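Local coordinates for possible protein of nuclear scaffold (Encephalitozoon cuniculi, PDB 3KAE) that probably serves as the Cdc27 subunit of the anaphase-promoting complex, its N-terminal domain being a homodimeric array of tetratricopeptide-type helices that probably mediates protein binding, at residues 115-120 and 137-142; 132-137 and 151-156; 209-214 and 228-233. One frame throughout, in Å; residues are numbered along the deposited sequence.

Contact 1: residues 115-120 and 137-142; sequences FFESLL and YVRSFG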
ATOM      1  N   PHE C 115      14.106 -10.855  -4.286  1.00 51.97           N
ATOM      2  CA  PHE C 115      13.608  -9.626  -3.661  1.00 45.81           C
ATOM      3  C   PHE C 115      14.606  -8.938  -2.723  1.00 40.30           C
ATOM      4  O   PHE C 115      14.689  -7.714  -2.711  1.00 48.06           O
ATOM      5  CB  PHE C 115      12.287  -9.912  -2.945  1.00 48.94           C
ATOM      6  CG  PHE C 115      11.176 -10.233  -3.879  1.00 51.01           C
ATOM      7  CD1 PHE C 115      10.512  -9.217  -4.554  1.00 39.13           C
ATOM      8  CD2 PHE C 115      10.831 -11.545  -4.133  1.00 49.99           C
ATOM      9  CE1 PHE C 115       9.496  -9.511  -5.427  1.00 37.12           C
ATOM     10  CE2 PHE C 115       9.828 -11.848  -5.029  1.00 48.58           C
ATOM     11  CZ  PHE C 115       9.153 -10.829  -5.667  1.00 42.59           C
ATOM     12  N   PHE C 116      15.368  -9.727  -1.966  1.00 48.26           N
ATOM     13  CA  PHE C 116      16.399  -9.192  -1.068  1.00 59.51           C
ATOM     14  C   PHE C 116      17.607  -8.635  -1.836  1.00 55.08           C
ATOM     15  O   PHE C 116      18.090  -7.545  -1.540  1.00 46.82           O
ATOM     16  CB  PHE C 116      16.874 -10.259  -0.064  1.00 53.33           C
ATOM     17  CG  PHE C 116      15.758 -11.033   0.581  1.00 74.15           C
ATOM     18  CD1 PHE C 116      14.692 -10.376   1.183  1.00 67.33           C
ATOM     19  CD2 PHE C 116      15.779 -12.418   0.605  1.00 79.68           C
ATOM     20  CE1 PHE C 116      13.672 -11.087   1.782  1.00 61.33           C
ATOM     21  CE2 PHE C 116      14.755 -13.133   1.210  1.00 69.55           C
ATOM     22  CZ  PHE C 116      13.702 -12.469   1.794  1.00 60.54           C
ATOM     23  N   GLU C 117      18.095  -9.396  -2.812  1.00 47.49           N
ATOM     24  CA  GLU C 117      19.226  -8.962  -3.645  1.00 55.82           C
ATOM     25  C   GLU C 117      18.874  -7.722  -4.455  1.00 59.51           C
ATOM     26  O   GLU C 117      19.706  -6.839  -4.649  1.00 53.66           O
ATOM     27  CB  GLU C 117      19.671 -10.087  -4.582  1.00 54.59           C
ATOM     28  CG  GLU C 117      20.214 -11.314  -3.857  1.00 56.60           C
ATOM     29  CD  GLU C 117      21.537 -11.048  -3.173  1.00 68.54           C
ATOM     30  OE1 GLU C 117      22.112  -9.963  -3.398  1.00 79.16           O
ATOM     31  OE2 GLU C 117      22.006 -11.928  -2.420  1.00 68.80           O
ATOM     32  N   SER C 118      17.625  -7.660  -4.912  1.00 51.57           N
ATOM     33  CA  SER C 118      17.138  -6.510  -5.658  1.00 47.56           C
ATOM     34  C   SER C 118      17.143  -5.258  -4.792  1.00 56.02           C
ATOM     35  O   SER C 118      17.665  -4.214  -5.192  1.00 44.53           O
ATOM     36  CB  SER C 118      15.729  -6.780  -6.192  1.00 39.52           C
ATOM     37  OG  SER C 118      15.171  -5.603  -6.745  1.00 48.24           O
ATOM     38  N   LEU C 119      16.563  -5.378  -3.602  1.00 52.83           N
ATOM     39  CA  LEU C 119      16.486  -4.277  -2.655  1.00 54.43           C
ATOM     40  C   LEU C 119      17.891  -3.894  -2.215  1.00 43.31           C
ATOM     41  O   LEU C 119      18.223  -2.724  -2.087  1.00 44.03           O
ATOM     42  CB  LEU C 119      15.628  -4.702  -1.457  1.00 66.51           C
ATOM     43  CG  LEU C 119      14.834  -3.699  -0.608  1.00 73.04           C
ATOM     44  CD1 LEU C 119      15.527  -3.412   0.696  1.00 74.20           C
ATOM     45  CD2 LEU C 119      14.502  -2.396  -1.366  1.00 55.76           C
ATOM     46  N   LEU C 120      18.710  -4.906  -1.988  1.00 40.64           N
ATOM     47  CA  LEU C 120      20.113  -4.717  -1.677  1.00 52.93           C
ATOM     48  C   LEU C 120      20.834  -3.959  -2.813  1.00 45.92           C
ATOM     49  O   LEU C 120      21.720  -3.141  -2.564  1.00 57.24           O
ATOM     50  CB  LEU C 120      20.725  -6.090  -1.477  1.00 60.32           C
ATOM     51  CG  LEU C 120      21.541  -6.411  -0.238  1.00 70.69           C
ATOM     52  CD1 LEU C 120      21.495  -5.418   0.902  1.00 77.65           C
ATOM     53  CD2 LEU C 120      21.458  -7.872   0.187  1.00 70.08           C
ATOM     54  N   TYR C 137      22.110  -6.920  -8.239  1.00 44.69           N
ATOM     55  CA  TYR C 137      21.178  -6.988  -9.367  1.00 47.40           C
ATOM     56  C   TYR C 137      21.432  -8.225 -10.219  1.00 45.17           C
ATOM     57  O   TYR C 137      20.498  -8.907 -10.649  1.00 65.06           O
ATOM     58  CB  TYR C 137      21.279  -5.757 -10.252  1.00 41.76           C
ATOM     59  CG  TYR C 137      20.800  -4.469  -9.640  1.00 50.47           C
ATOM     60  CD1 TYR C 137      19.678  -4.428  -8.794  1.00 54.69           C
ATOM     61  CD2 TYR C 137      21.452  -3.284  -9.920  1.00 45.97           C
ATOM     62  CE1 TYR C 137      19.249  -3.227  -8.246  1.00 38.73           C
ATOM     63  CE2 TYR C 137      21.033  -2.089  -9.387  1.00 54.74           C
ATOM     64  CZ  TYR C 137      19.936  -2.059  -8.554  1.00 53.15           C
ATOM     65  OH  TYR C 137      19.550  -0.846  -8.052  1.00 49.78           O
ATOM     66  N   VAL C 138      22.707  -8.503 -10.459  1.00 59.95           N
ATOM     67  CA  VAL C 138      23.091  -9.676 -11.226  1.00 62.21           C
ATOM     68  C   VAL C 138      22.614 -10.930 -10.511  1.00 74.22           C
ATOM     69  O   VAL C 138      22.014 -11.811 -11.130  1.00 80.93           O
ATOM     70  CB  VAL C 138      24.611  -9.741 -11.440  1.00 59.32           C
ATOM     71  CG1 VAL C 138      25.034 -11.138 -11.877  1.00 54.42           C
ATOM     72  CG2 VAL C 138      25.032  -8.702 -12.452  1.00 61.09           C
ATOM     73  N   ARG C 139      22.869 -11.002  -9.206  1.00 45.62           N
ATOM     74  CA  ARG C 139      22.556 -12.207  -8.449  1.00 70.23           C
ATOM     75  C   ARG C 139      21.037 -12.371  -8.386  1.00 64.51           C
ATOM     76  O   ARG C 139      20.511 -13.478  -8.464  1.00 54.43           O
ATOM     77  CB  ARG C 139      23.209 -12.170  -7.059  1.00 66.43           C
ATOM     78  CG  ARG C 139      23.139 -13.480  -6.295  1.00 88.32           C
ATOM     79  CD  ARG C 139      24.324 -13.648  -5.349  1.00108.39           C
ATOM     80  NE  ARG C 139      24.698 -12.397  -4.723  1.00121.39           N
ATOM     81  CZ  ARG C 139      25.860 -11.751  -4.802  1.00127.46           C
ATOM     82  NH1 ARG C 139      25.967 -10.607  -4.148  1.00122.60           N
ATOM     83  NH2 ARG C 139      26.900 -12.212  -5.487  1.00131.32           N
ATOM     84  N   SER C 140      20.337 -11.250  -8.287  1.00 52.67           N
ATOM     85  CA  SER C 140      18.886 -11.260  -8.285  1.00 47.87           C
ATOM     86  C   SER C 140      18.309 -11.737  -9.610  1.00 65.27           C
ATOM     87  O   SER C 140      17.385 -12.568  -9.643  1.00 42.58           O
ATOM     88  CB  SER C 140      18.359  -9.868  -7.999  1.00 44.41           C
ATOM     89  OG  SER C 140      16.953  -9.842  -8.160  1.00 49.75           O
ATOM     90  N   PHE C 141      18.829 -11.175 -10.703  1.00 52.45           N
ATOM     91  CA  PHE C 141      18.324 -11.504 -12.034  1.00 44.78           C
ATOM     92  C   PHE C 141      18.560 -12.974 -12.352  1.00 59.59           C
ATOM     93  O   PHE C 141      17.774 -13.583 -13.073  1.00 44.35           O
ATOM     94  CB  PHE C 141      18.927 -10.600 -13.110  1.00 72.27           C
ATOM     95  CG  PHE C 141      18.466 -10.935 -14.496  1.00 86.44           C
ATOM     96  CD1 PHE C 141      17.175 -10.634 -14.901  1.00 86.91           C
ATOM     97  CD2 PHE C 141      19.314 -11.570 -15.390  1.00 89.08           C
ATOM     98  CE1 PHE C 141      16.740 -10.948 -16.179  1.00 77.29           C
ATOM     99  CE2 PHE C 141      18.883 -11.890 -16.664  1.00 86.97           C
ATOM    100  CZ  PHE C 141      17.592 -11.578 -17.057  1.00 81.83           C
ATOM    101  N   GLY C 142      19.632 -13.532 -11.794  1.00 66.01           N
ATOM    102  CA  GLY C 142      19.940 -14.942 -11.945  1.00 68.43           C
ATOM    103  C   GLY C 142      18.841 -15.863 -11.444  1.00 71.59           C
ATOM    104  O   GLY C 142      18.697 -16.987 -11.914  1.00 73.41           O
TER

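Contact 2: residues 132-137 and 151-156; sequences EGIGHY and ENLLLE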
ATOM      1  N   GLU C 132      28.968  -2.798  -6.388  1.00 69.38           N
ATOM      2  CA  GLU C 132      28.390  -3.806  -5.490  1.00 59.63           C
ATOM      3  C   GLU C 132      26.888  -3.983  -5.747  1.00 58.58           C
ATOM      4  O   GLU C 132      26.364  -5.105  -5.743  1.00 60.98           O
ATOM      5  CB  GLU C 132      28.624  -3.444  -4.026  1.00 71.20           C
ATOM      6  CG  GLU C 132      28.060  -4.484  -3.051  1.00 91.06           C
ATOM      7  CD  GLU C 132      28.062  -4.028  -1.597  1.00 94.88           C
ATOM      8  OE1 GLU C 132      28.661  -2.978  -1.286  1.00112.95           O
ATOM      9  OE2 GLU C 132      27.464  -4.732  -0.758  1.00 79.92           O
ATOM     10  N   GLY C 133      26.201  -2.867  -5.974  1.00 46.73           N
ATOM     11  CA  GLY C 133      24.791  -2.890  -6.331  1.00 53.45           C
ATOM     12  C   GLY C 133      24.511  -3.725  -7.565  1.00 68.06           C
ATOM     13  O   GLY C 133      23.613  -4.574  -7.564  1.00 53.25           O
ATOM     14  N   ILE C 134      25.285  -3.479  -8.620  1.00 72.41           N
ATOM     15  CA  ILE C 134      25.182  -4.246  -9.853  1.00 68.43           C
ATOM     16  C   ILE C 134      25.303  -5.734  -9.557  1.00 66.52           C
ATOM     17  O   ILE C 134      24.568  -6.547 -10.124  1.00 58.54           O
ATOM     18  CB  ILE C 134      26.267  -3.809 -10.872  1.00 68.55           C
ATOM     19  CG1 ILE C 134      25.855  -2.495 -11.533  1.00 63.86           C
ATOM     20  CG2 ILE C 134      26.496  -4.885 -11.920  1.00 48.56           C
ATOM     21  CD1 ILE C 134      27.007  -1.621 -11.915  1.00 70.84           C
ATOM     22  N   GLY C 135      26.224  -6.076  -8.656  1.00 53.29           N
ATOM     23  CA  GLY C 135      26.428  -7.453  -8.245  1.00 55.69           C
ATOM     24  C   GLY C 135      25.191  -8.076  -7.610  1.00 70.69           C
ATOM     25  O   GLY C 135      24.897  -9.258  -7.839  1.00 56.08           O
ATOM     26  N   HIS C 136      24.462  -7.296  -6.809  1.00 60.47           N
ATOM     27  CA  HIS C 136      23.197  -7.787  -6.241  1.00 60.81           C
ATOM     28  C   HIS C 136      22.145  -7.899  -7.336  1.00 49.42           C
ATOM     29  O   HIS C 136      21.401  -8.877  -7.384  1.00 58.40           O
ATOM     30  CB  HIS C 136      22.711  -6.925  -5.070  1.00 47.65           C
ATOM     31  CG  HIS C 136      23.658  -6.908  -3.905  1.00 52.08           C
ATOM     32  ND1 HIS C 136      24.024  -8.049  -3.229  1.00 58.77           N
ATOM     33  CD2 HIS C 136      24.329  -5.890  -3.318  1.00 61.54           C
ATOM     34  CE1 HIS C 136      24.876  -7.737  -2.267  1.00 56.14           C
ATOM     35  NE2 HIS C 136      25.081  -6.435  -2.303  1.00 59.30           N
ATOM     36  N   TYR C 137      22.110  -6.920  -8.239  1.00 44.69           N
ATOM     37  CA  TYR C 137      21.178  -6.988  -9.367  1.00 47.40           C
ATOM     38  C   TYR C 137      21.432  -8.225 -10.219  1.00 45.17           C
ATOM     39  O   TYR C 137      20.498  -8.907 -10.649  1.00 65.06           O
ATOM     40  CB  TYR C 137      21.279  -5.757 -10.252  1.00 41.76           C
ATOM     41  CG  TYR C 137      20.800  -4.469  -9.640  1.00 50.47           C
ATOM     42  CD1 TYR C 137      19.678  -4.428  -8.794  1.00 54.69           C
ATOM     43  CD2 TYR C 137      21.452  -3.284  -9.920  1.00 45.97           C
ATOM     44  CE1 TYR C 137      19.249  -3.227  -8.246  1.00 38.73           C
ATOM     45  CE2 TYR C 137      21.033  -2.089  -9.387  1.00 54.74           C
ATOM     46  CZ  TYR C 137      19.936  -2.059  -8.554  1.00 53.15           C
ATOM     47  OH  TYR C 137      19.550  -0.846  -8.052  1.00 49.78           O
ATOM     48  N   GLU C 151      16.086  -3.271 -15.213  1.00 46.83           N
ATOM     49  CA  GLU C 151      16.256  -1.926 -15.775  1.00 45.81           C
ATOM     50  C   GLU C 151      17.647  -1.327 -15.539  1.00 44.31           C
ATOM     51  O   GLU C 151      18.158  -0.575 -16.378  1.00 46.09           O
ATOM     52  CB  GLU C 151      15.145  -0.973 -15.317  1.00 39.85           C
ATOM     53  CG  GLU C 151      13.775  -1.343 -15.895  1.00 57.91           C
ATOM     54  CD  GLU C 151      13.726  -1.194 -17.431  1.00 71.85           C
ATOM     55  OE1 GLU C 151      13.774  -0.052 -17.944  1.00 61.82           O
ATOM     56  OE2 GLU C 151      13.631  -2.217 -18.134  1.00 48.92           O
ATOM     57  N   ASN C 152      18.246  -1.672 -14.399  1.00 43.55           N
ATOM     58  CA  ASN C 152      19.567  -1.184 -14.030  1.00 44.18           C
ATOM     59  C   ASN C 152      20.678  -1.912 -14.769  1.00 60.81           C
ATOM     60  O   ASN C 152      21.713  -1.320 -15.084  1.00 47.06           O
ATOM     61  CB  ASN C 152      19.806  -1.296 -12.515  1.00 50.57           C
ATOM     62  CG  ASN C 152      19.193  -0.155 -11.755  1.00 57.21           C
ATOM     63  OD1 ASN C 152      19.777   0.920 -11.658  1.00 47.14           O
ATOM     64  ND2 ASN C 152      17.990  -0.371 -11.233  1.00 40.94           N
ATOM     65  N   LEU C 153      20.469  -3.203 -15.002  1.00 59.26           N
ATOM     66  CA  LEU C 153      21.427  -3.997 -15.742  1.00 57.54           C
ATOM     67  C   LEU C 153      21.391  -3.634 -17.227  1.00 64.58           C
ATOM     68  O   LEU C 153      22.441  -3.520 -17.877  1.00 53.83           O
ATOM     69  CB  LEU C 153      21.188  -5.487 -15.510  1.00 55.14           C
ATOM     70  CG  LEU C 153      21.605  -5.940 -14.108  1.00 60.47           C
ATOM     71  CD1 LEU C 153      21.369  -7.438 -13.922  1.00 66.46           C
ATOM     72  CD2 LEU C 153      23.064  -5.583 -13.838  1.00 53.58           C
ATOM     73  N   LEU C 154      20.193  -3.422 -17.764  1.00 47.71           N
ATOM     74  CA  LEU C 154      20.087  -2.941 -19.129  1.00 49.11           C
ATOM     75  C   LEU C 154      20.771  -1.583 -19.266  1.00 61.78           C
ATOM     76  O   LEU C 154      21.587  -1.354 -20.164  1.00 64.75           O
ATOM     77  CB  LEU C 154      18.638  -2.861 -19.576  1.00 42.93           C
ATOM     78  CG  LEU C 154      17.923  -4.199 -19.772  1.00 58.24           C
ATOM     79  CD1 LEU C 154      16.492  -3.966 -20.230  1.00 47.58           C
ATOM     80  CD2 LEU C 154      18.658  -5.097 -20.752  1.00 62.19           C
ATOM     81  N   LEU C 155      20.435  -0.681 -18.362  1.00 65.07           N
ATOM     82  CA  LEU C 155      21.025   0.647 -18.342  1.00 59.33           C
ATOM     83  C   LEU C 155      22.553   0.599 -18.360  1.00 63.98           C
ATOM     84  O   LEU C 155      23.197   1.408 -19.031  1.00 71.86           O
ATOM     85  CB  LEU C 155      20.537   1.405 -17.104  1.00 66.59           C
ATOM     86  CG  LEU C 155      21.157   2.774 -16.853  1.00 69.22           C
ATOM     87  CD1 LEU C 155      20.747   3.718 -17.950  1.00 62.95           C
ATOM     88  CD2 LEU C 155      20.742   3.321 -15.488  1.00 79.35           C
ATOM     89  N   GLU C 156      23.130  -0.353 -17.629  1.00 55.68           N
ATOM     90  CA  GLU C 156      24.584  -0.467 -17.524  1.00 74.00           C
ATOM     91  C   GLU C 156      25.170  -1.389 -18.592  1.00 79.49           C
ATOM     92  O   GLU C 156      26.375  -1.611 -18.626  1.00 87.24           O
ATOM     93  CB  GLU C 156      24.983  -0.984 -16.136  1.00 72.97           C
ATOM     94  CG  GLU C 156      24.605  -0.064 -14.974  1.00 80.22           C
ATOM     95  CD  GLU C 156      25.380   1.236 -14.987  1.00 93.80           C
ATOM     96  OE1 GLU C 156      26.387   1.327 -15.727  1.00109.68           O
ATOM     97  OE2 GLU C 156      24.979   2.168 -14.256  1.00 80.50           O
TER

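Contact 3: residues 209-214 and 228-233; sequences YFISNA and KACFEL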
ATOM      1  N   TYR C 209       7.999   1.172 -21.883  1.00 44.00           N
ATOM      2  CA  TYR C 209       9.323   0.923 -21.327  1.00 52.76           C
ATOM      3  C   TYR C 209      10.361   0.783 -22.440  1.00 42.22           C
ATOM      4  O   TYR C 209      11.385   1.450 -22.420  1.00 51.86           O
ATOM      5  CB  TYR C 209       9.311  -0.348 -20.469  1.00 51.15           C
ATOM      6  CG  TYR C 209       8.379  -0.292 -19.289  1.00 54.43           C
ATOM      7  CD1 TYR C 209       8.823   0.172 -18.056  1.00 60.54           C
ATOM      8  CD2 TYR C 209       7.056  -0.709 -19.402  1.00 48.87           C
ATOM      9  CE1 TYR C 209       7.981   0.225 -16.962  1.00 64.69           C
ATOM     10  CE2 TYR C 209       6.198  -0.663 -18.318  1.00 63.78           C
ATOM     11  CZ  TYR C 209       6.664  -0.196 -17.085  1.00 77.55           C
ATOM     12  OH  TYR C 209       5.825  -0.130 -15.973  1.00 65.57           O
ATOM     13  N   PHE C 210      10.089  -0.079 -23.412  1.00 50.16           N
ATOM     14  CA  PHE C 210      11.061  -0.326 -24.492  1.00 54.67           C
ATOM     15  C   PHE C 210      11.431   0.950 -25.257  1.00 46.54           C
ATOM     16  O   PHE C 210      12.592   1.322 -25.341  1.00 50.10           O
ATOM     17  CB  PHE C 210      10.557  -1.396 -25.452  1.00 55.88           C
ATOM     18  CG  PHE C 210      11.619  -1.900 -26.400  1.00 52.95           C
ATOM     19  CD1 PHE C 210      12.424  -2.968 -26.043  1.00 61.30           C
ATOM     20  CD2 PHE C 210      11.824  -1.286 -27.629  1.00 65.87           C
ATOM     21  CE1 PHE C 210      13.406  -3.431 -26.887  1.00 52.65           C
ATOM     22  CE2 PHE C 210      12.793  -1.740 -28.490  1.00 60.03           C
ATOM     23  CZ  PHE C 210      13.589  -2.818 -28.120  1.00 69.82           C
ATOM     24  N   ILE C 211      10.432   1.633 -25.786  1.00 55.18           N
ATOM     25  CA  ILE C 211      10.665   2.886 -26.481  1.00 58.31           C
ATOM     26  C   ILE C 211      11.351   3.934 -25.598  1.00 67.54           C
ATOM     27  O   ILE C 211      12.177   4.713 -26.086  1.00 61.97           O
ATOM     28  CB  ILE C 211       9.360   3.461 -27.056  1.00 63.28           C
ATOM     29  CG1 ILE C 211       8.625   2.402 -27.886  1.00 60.03           C
ATOM     30  CG2 ILE C 211       9.638   4.710 -27.882  1.00 51.51           C
ATOM     31  CD1 ILE C 211       9.494   1.670 -28.829  1.00 54.06           C
ATOM     32  N   SER C 212      10.999   3.971 -24.312  1.00 51.90           N
ATOM     33  CA  SER C 212      11.651   4.896 -23.381  1.00 63.21           C
ATOM     34  C   SER C 212      13.148   4.563 -23.292  1.00 58.69           C
ATOM     35  O   SER C 212      14.015   5.436 -23.386  1.00 46.90           O
ATOM     36  CB  SER C 212      11.000   4.845 -21.984  1.00 61.75           C
ATOM     37  OG  SER C 212       9.691   5.383 -22.026  1.00 68.02           O
ATOM     38  N   ASN C 213      13.459   3.291 -23.112  1.00 44.67           N
ATOM     39  CA  ASN C 213      14.835   2.907 -23.030  1.00 45.04           C
ATOM     40  C   ASN C 213      15.520   3.210 -24.384  1.00 58.13           C
ATOM     41  O   ASN C 213      16.658   3.686 -24.425  1.00 56.77           O
ATOM     42  CB  ASN C 213      14.952   1.446 -22.625  1.00 44.24           C
ATOM     43  CG  ASN C 213      14.671   1.230 -21.139  1.00 51.57           C
ATOM     44  OD1 ASN C 213      14.784   2.155 -20.338  1.00 53.23           O
ATOM     45  ND2 ASN C 213      14.310   0.009 -20.772  1.00 42.52           N
ATOM     46  N   ALA C 214      14.805   2.969 -25.485  1.00 68.57           N
ATOM     47  CA  ALA C 214      15.321   3.275 -26.825  1.00 62.21           C
ATOM     48  C   ALA C 214      15.764   4.729 -26.910  1.00 69.25           C
ATOM     49  O   ALA C 214      16.883   5.017 -27.334  1.00 65.97           O
ATOM     50  CB  ALA C 214      14.268   2.968 -27.926  1.00 52.12           C
ATOM     51  N   LYS C 228      14.532  12.143 -29.538  1.00 78.84           N
ATOM     52  CA  LYS C 228      13.340  12.973 -29.313  1.00 83.64           C
ATOM     53  C   LYS C 228      12.080  12.361 -29.920  1.00 90.25           C
ATOM     54  O   LYS C 228      10.985  12.466 -29.356  1.00 97.18           O
ATOM     55  CB  LYS C 228      13.549  14.384 -29.868  1.00 72.50           C
ATOM     56  N   ALA C 229      12.237  11.735 -31.079  1.00 89.48           N
ATOM     57  CA  ALA C 229      11.131  11.039 -31.718  1.00 83.56           C
ATOM     58  C   ALA C 229      10.542  10.023 -30.750  1.00 84.51           C
ATOM     59  O   ALA C 229       9.344  10.053 -30.448  1.00 89.22           O
ATOM     60  CB  ALA C 229      11.609  10.360 -32.991  1.00 73.59           C
ATOM     61  N   CYS C 230      11.400   9.141 -30.244  1.00 76.05           N
ATOM     62  CA  CYS C 230      10.995   8.132 -29.263  1.00 67.18           C
ATOM     63  C   CYS C 230      10.325   8.721 -28.019  1.00 70.59           C
ATOM     64  O   CYS C 230       9.257   8.271 -27.617  1.00 66.08           O
ATOM     65  CB  CYS C 230      12.193   7.274 -28.865  1.00 76.21           C
ATOM     66  SG  CYS C 230      12.669   6.031 -30.106  1.00 76.90           S
ATOM     67  N   PHE C 231      10.960   9.718 -27.407  1.00 81.87           N
ATOM     68  CA  PHE C 231      10.409  10.368 -26.221  1.00 72.32           C
ATOM     69  C   PHE C 231       9.066  11.006 -26.550  1.00 74.41           C
ATOM     70  O   PHE C 231       8.093  10.827 -25.830  1.00 73.34           O
ATOM     71  CB  PHE C 231      11.363  11.441 -25.695  1.00 68.07           C
ATOM     72  CG  PHE C 231      12.605  10.897 -25.037  1.00 86.71           C
ATOM     73  CD1 PHE C 231      12.517  10.121 -23.884  1.00 97.54           C
ATOM     74  CD2 PHE C 231      13.866  11.201 -25.548  1.00 87.05           C
ATOM     75  CE1 PHE C 231      13.661   9.635 -23.262  1.00103.37           C
ATOM     76  CE2 PHE C 231      15.015  10.720 -24.940  1.00 87.41           C
ATOM     77  CZ  PHE C 231      14.913   9.938 -23.791  1.00107.46           C
ATOM     78  N   GLU C 232       9.022  11.752 -27.647  1.00 88.85           N
ATOM     79  CA  GLU C 232       7.793  12.412 -28.075  1.00 86.41           C
ATOM     80  C   GLU C 232       6.641  11.421 -28.240  1.00 76.78           C
ATOM     81  O   GLU C 232       5.521  11.699 -27.819  1.00 87.14           O
ATOM     82  CB  GLU C 232       8.029  13.195 -29.376  1.00 73.76           C
ATOM     83  N   LEU C 233       6.916  10.264 -28.841  1.00 77.77           N
ATOM     84  CA  LEU C 233       5.895   9.227 -28.994  1.00 74.36           C
ATOM     85  C   LEU C 233       5.241   8.885 -27.657  1.00 75.92           C
ATOM     86  O   LEU C 233       4.020   8.991 -27.510  1.00 98.54           O
ATOM     87  CB  LEU C 233       6.479   7.958 -29.626  1.00 71.32           C
ATOM     88  CG  LEU C 233       5.673   6.683 -29.333  1.00 84.73           C
ATOM     89  CD1 LEU C 233       4.299   6.758 -29.965  1.00 96.71           C
ATOM     90  CD2 LEU C 233       6.396   5.443 -29.804  1.00 89.66           C
TER

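Contact 1: residues 115-120 and 137-142
Glu117 OE1 is the best-held polar atom here. One hydrogen bond grips it, with ND1 of His136, one turn before Arg139. The other carboxylate oxygen faces Arg139. Glu117 OE2 lies 3.6 Å from Arg139 NE, a loose salt bridge. The oxygen meets the guanidinium at its edge, near its plane. The carboxylate itself is turned 74° from that plane, so the two groups cross obliquely and do not lie side by side as in a two-pronged pair. A bend at chi2 of Glu117 and another at chi3 of Arg139 bring the charges together. The histidine and the arginine would both stabilise the carboxylate charge, probably keeping it ionised.

Nearer the backbones the helices are close. Glu117 CB rests on Ser140 CB at 3.7 Å, and Ser118 CB lies 3.8 Å from Ser140 OG. Ser140 OG is anti to its own backbone N and makes a hydrogen bond with Glu114 O, so the serine ties one helix to a backbone carbonyl of the other. Tyr137 reaches back along the interface. Its CE1 comes obliquely to Ser118 O at 3.6 Å, while its hydroxyl is hydrogen-bonded to Asp122.

Pro149 and Leu146 cover the two serines. On the far side of helix 113-126, Phe115 stacks on Tyr15 of the second subunit. The local axes are 7.8 Å apart and run at 155°. Small residues at a close crossing of successive helices are consistent with the antiparallel helix packing of a tetratricopeptide-type array.

Contact 2: residues 132-137 and 151-156
Leu153 makes most of the apolar contact, pushing both branches toward helix 130-143. Its CG sits 3.9 Å from Tyr137 CB. One methyl, Leu153 CD1, turns to the carbonyl at the same residue, 3.7 Å from Tyr137 O. The other, Leu153 CD2, meets Ile134 CG2 at 4.0 Å. Leu153 CG is anti to its own carbonyl carbon, and the straight chi2 then spreads the two methyls over Tyr137 and Ile134.

Asn152 takes the ring of Tyr137. Asn152 CB is 3.5 Å from Tyr137 CE2, approaching obliquely. The side-chain amide is only 14° from parallel to the ring, so it follows the ring from CE2 toward the hydroxyl end. Asn152 ND2 is 3.6 Å from Tyr137 OH, a van der Waals neighbour; the hydroxyl is hydrogen-bonded instead to Asp122 OD1. At the far end Ile134 CD1 touches Glu156 CG at 4.2 Å, and these two side chains cross at about a right angle.

The local axes run at 121° and approach to 9.9 Å. This is a steeper and wider crossing than that of a paired antiparallel hairpin. Successive helices stacked in this way build the tetratricopeptide-type solenoid of the domain.

The second shell fixes the polar ends. Asn152 ND2 is hydrogen-bonded to Ser148 O, one turn back in its own helix, which sets the amide rotation against the ring. Glu156 bends at chi2, and its OE2 forms a salt bridge with Arg130 at the start of helix 130-143. Val138 and Phe141 pack on Leu153 from the same helix. On the other side of helix 130-143, His136 NE2 gives a weak but straight hydrogen bond to Glu132 OE2, at 3.3 Å.

Contact 3: residues 209-214 and 228-233
The rings of Phe210 and Tyr209 take no part between the two segments and meet other parts of the fold, while Phe231 swings its ring back to the helix pair. The Phe210 ring stacks with that of Tyr199 and has Ile211 CD1 at its edge, in plane. The Tyr209 ring makes edge-to-face contacts with Phe241 and with Phe23 of the second subunit. Phe231 leaves its helix pointing away, yet its CE1 returns to within 4.2 Å of Ser212 O, meeting it obliquely at the outer rim of the interface.

Between these rings one branch of Ile211 does the main work. CG2 is anti to the backbone N, and this brings the methyl against the opposite helix. There Ile211 CG2 lies 3.6 Å from Cys230 O and 3.8 Å from Cys230 CB. Leu233 CD2 closes on the same methyl, Ile211 CG2, at 3.8 Å. The Ile211 methyl thus meets two residues about one turn apart. The Ile211 side chain also touches Val196 and Tyr199 of helix 193-200, which sends Met200 against Leu233.

Cys230 fills the next position along. Its SG is anti to its own carbonyl carbon. It lies 4.1 Å from Ala214 CB, and Cys230 SG is also 4.0 Å from Ile211 CG2. The sulfur therefore packs as an apolar group. Ala215 and Tyr218 extend the surface around it. Ser212 points its side chain away from the other segment; its OG is hydrogen-bonded to Ser208 O in its own helix.

The segments run at 149° with their axes 8.4 Å apart. Such a close antiparallel pair, joined by a short turn and packed with apolar side chains, with small Ala214 and Cys230 side by side, is consistent with a tetratricopeptide-type helical array.

How the contacts relate
Contacts 1 and 2 are neighbours, with centres about 9 Å apart. Both use helix 130-143 and share Tyr137, and their segments alternate along the chain. Helix 130-143 is thus packed against helix 113-126 before it and helix 147-155 after it, the repeated scheme of a helical solenoid. Contact 3 comes later, in the last two helices, 206-220 and 224-237. Its centre is about 21 Å from that of contact 2 and 27 Å from that of contact 1. A probable hydrogen bond of 2.9 Å between Glu151 OE1 and Asn213 ND2 joins contacts 2 and 3. Contacts 1 and 3 both have residues touching the second subunit.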